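Local atomic coordinates of contact-dependent inhibitor A (Escherichia coli NC101, PDB entry 5I4Q), a protein that is the toxin domain of a contact-dependent inhibitor and probably enters neighbouring bacteria to stop their growth. Residues 10-14 and 15-19. Residues are numbered along the deposited sequence; the frame is centred on the assembly and turned at random.
Sequences ISFDG and DFYTV
Phe12 turns its CG anti to the backbone N (chi1 -179°), whereas Tyr17 holds its own anti to the carbonyl carbon (chi1 -70°), and these choices lay the two rings against each other as an offset stack on one face of a beta hairpin. The centroids are 4.5 Å apart and the planes 23° from parallel; Phe12 CD1 sits over the Tyr17 ring toward its rim, 3.4 Å from Tyr17 CE1. Flat aromatic residues suit this non-hydrogen-bonded pair, where no backbone bonds join the partners directly. The Tyr17 hydroxyl goes on to Glu30 of helix 26-34, tying the hairpin to that helix.

Next along, Ser11 and Thr18 form a hydrogen-bonded pair, Ser11 N to Thr18 O and Thr18 N to Ser11 O both 2.9 Å. Their small polar side chains share the other face, with Ser11 CB 3.4 Å from Thr18 OG1. Beyond them, Ile10 CG1 meets Val19 CG1 at 4.0 Å, branched apolar groups that also rest on Phe41 of helix 40-48.

At the turn, Asp13 holds CG between the backbone N and the carbonyl carbon, which brings OD1 to the turn amides. Asp13 OD1 accepts from Asp15 N at 2.9 Å, nearly along its C-O axis, an Asx turn at the hairpin's end. Phe16 N is the second donor, 2.8 Å from Asp13 OD1 on the syn side, somewhat out of the carboxylate plane; the two arrive from opposite faces. Gly14 turns the corner at a positive phi, a region that glycine, having no side chain, enters easily.

A short acid thus lends its oxygen to two turn amides, which probably offsets some of the repulsion from the nearby Asp15 carboxylate.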
loop_
_atom_site.group_PDB
_atom_site.type_symbol
_atom_site.label_atom_id
_atom_site.label_comp_id
_atom_site.label_asym_id
_atom_site.label_seq_id
_atom_site.Cartn_x
_atom_site.Cartn_y
_atom_site.Cartn_z
ATOM N N ILE A 10 -17.230 10.814 -32.031
ATOM C CA ILE A 10 -16.395 11.916 -31.579
ATOM C C ILE A 10 -15.591 12.382 -32.809
ATOM O O ILE A 10 -14.899 11.586 -33.474
ATOM C CB ILE A 10 -15.479 11.484 -30.407
ATOM C CG1 ILE A 10 -16.336 11.142 -29.166
ATOM C CG2 ILE A 10 -14.473 12.578 -30.066
ATOM C CD1 ILE A 10 -15.611 10.530 -27.954
ATOM N N SER A 11 -15.712 13.670 -33.121
ATOM C CA SER A 11 -14.985 14.281 -34.247
ATOM C C SER A 11 -13.707 14.929 -33.758
ATOM O O SER A 11 -13.644 15.438 -32.630
ATOM C CB SER A 11 -15.834 15.347 -34.943
ATOM O OG SER A 11 -17.129 14.853 -35.152
ATOM N N PHE A 12 -12.711 14.917 -34.633
ATOM C CA PHE A 12 -11.402 15.458 -34.347
ATOM C C PHE A 12 -10.979 16.321 -35.527
ATOM O O PHE A 12 -10.877 15.821 -36.637
ATOM C CB PHE A 12 -10.403 14.311 -34.160
ATOM C CG PHE A 12 -9.017 14.764 -33.841
ATOM C CD1 PHE A 12 -8.781 15.567 -32.743
ATOM C CD2 PHE A 12 -7.949 14.393 -34.638
ATOM C CE1 PHE A 12 -7.502 16.000 -32.426
ATOM C CE2 PHE A 12 -6.666 14.819 -34.340
ATOM C CZ PHE A 12 -6.441 15.618 -33.225
ATOM N N ASP A 13 -10.710 17.599 -35.279
ATOM C CA ASP A 13 -10.233 18.495 -36.325
ATOM C C ASP A 13 -8.730 18.858 -36.189
ATOM O O ASP A 13 -8.317 19.862 -36.713
ATOM C CB ASP A 13 -11.098 19.762 -36.324
ATOM C CG ASP A 13 -10.920 20.569 -35.073
ATOM O OD1 ASP A 13 -10.004 20.241 -34.288
ATOM O OD2 ASP A 13 -11.676 21.529 -34.849
ATOM N N GLY A 14 -7.921 18.067 -35.492
ATOM C CA GLY A 14 -6.508 18.411 -35.268
ATOM C C GLY A 14 -6.275 19.168 -33.958
ATOM O O GLY A 14 -5.221 19.008 -33.312
ATOM N N ASP A 15 -7.253 19.986 -33.558
ATOM C CA ASP A 15 -7.141 20.820 -32.350
ATOM C C ASP A 15 -8.077 20.422 -31.235
ATOM O O ASP A 15 -7.787 20.689 -30.100
ATOM C CB ASP A 15 -7.487 22.280 -32.654
ATOM C CG ASP A 15 -6.657 22.873 -33.772
ATOM O OD1 ASP A 15 -5.427 22.949 -33.626
ATOM O OD2 ASP A 15 -7.251 23.298 -34.791
ATOM N N PHE A 16 -9.248 19.899 -31.571
ATOM C CA PHE A 16 -10.294 19.621 -30.590
ATOM C C PHE A 16 -10.974 18.304 -30.858
ATOM O O PHE A 16 -11.065 17.867 -31.995
ATOM C CB PHE A 16 -11.400 20.683 -30.595
ATOM C CG PHE A 16 -10.943 22.036 -30.182
ATOM C CD1 PHE A 16 -10.764 22.341 -28.850
ATOM C CD2 PHE A 16 -10.700 23.013 -31.124
ATOM C CE1 PHE A 16 -10.338 23.602 -28.457
ATOM C CE2 PHE A 16 -10.277 24.284 -30.746
ATOM C CZ PHE A 16 -10.092 24.585 -29.410
ATOM N N TYR A 17 -11.469 17.688 -29.787
ATOM C CA TYR A 17 -12.369 16.583 -29.909
ATOM C C TYR A 17 -13.758 17.119 -29.553
ATOM O O TYR A 17 -13.922 17.814 -28.532
ATOM C CB TYR A 17 -11.968 15.422 -28.947
ATOM C CG TYR A 17 -10.688 14.671 -29.284
ATOM C CD1 TYR A 17 -10.665 13.702 -30.285
ATOM C CD2 TYR A 17 -9.492 14.939 -28.600
ATOM C CE1 TYR A 17 -9.490 13.003 -30.582
ATOM C CE2 TYR A 17 -8.323 14.283 -28.907
ATOM C CZ TYR A 17 -8.321 13.303 -29.885
ATOM O OH TYR A 17 -7.145 12.646 -30.149
ATOM N N THR A 18 -14.762 16.752 -30.347
ATOM C CA THR A 18 -16.064 17.363 -30.223
ATOM C C THR A 18 -17.124 16.311 -30.338
ATOM O O THR A 18 -16.972 15.378 -31.121
ATOM C CB THR A 18 -16.290 18.442 -31.342
ATOM O OG1 THR A 18 -16.206 17.811 -32.614
ATOM C CG2 THR A 18 -15.222 19.537 -31.357
ATOM N N VAL A 19 -18.199 16.471 -29.569
ATOM C CA VAL A 19 -19.380 15.599 -29.650
ATOM C C VAL A 19 -20.487 16.155 -28.742
ATOM O O VAL A 19 -20.172 16.661 -27.645
ATOM C CB VAL A 19 -19.045 14.150 -29.251
ATOM C CG1 VAL A 19 -18.625 14.091 -27.810
ATOM C CG2 VAL A 19 -20.227 13.198 -29.462
#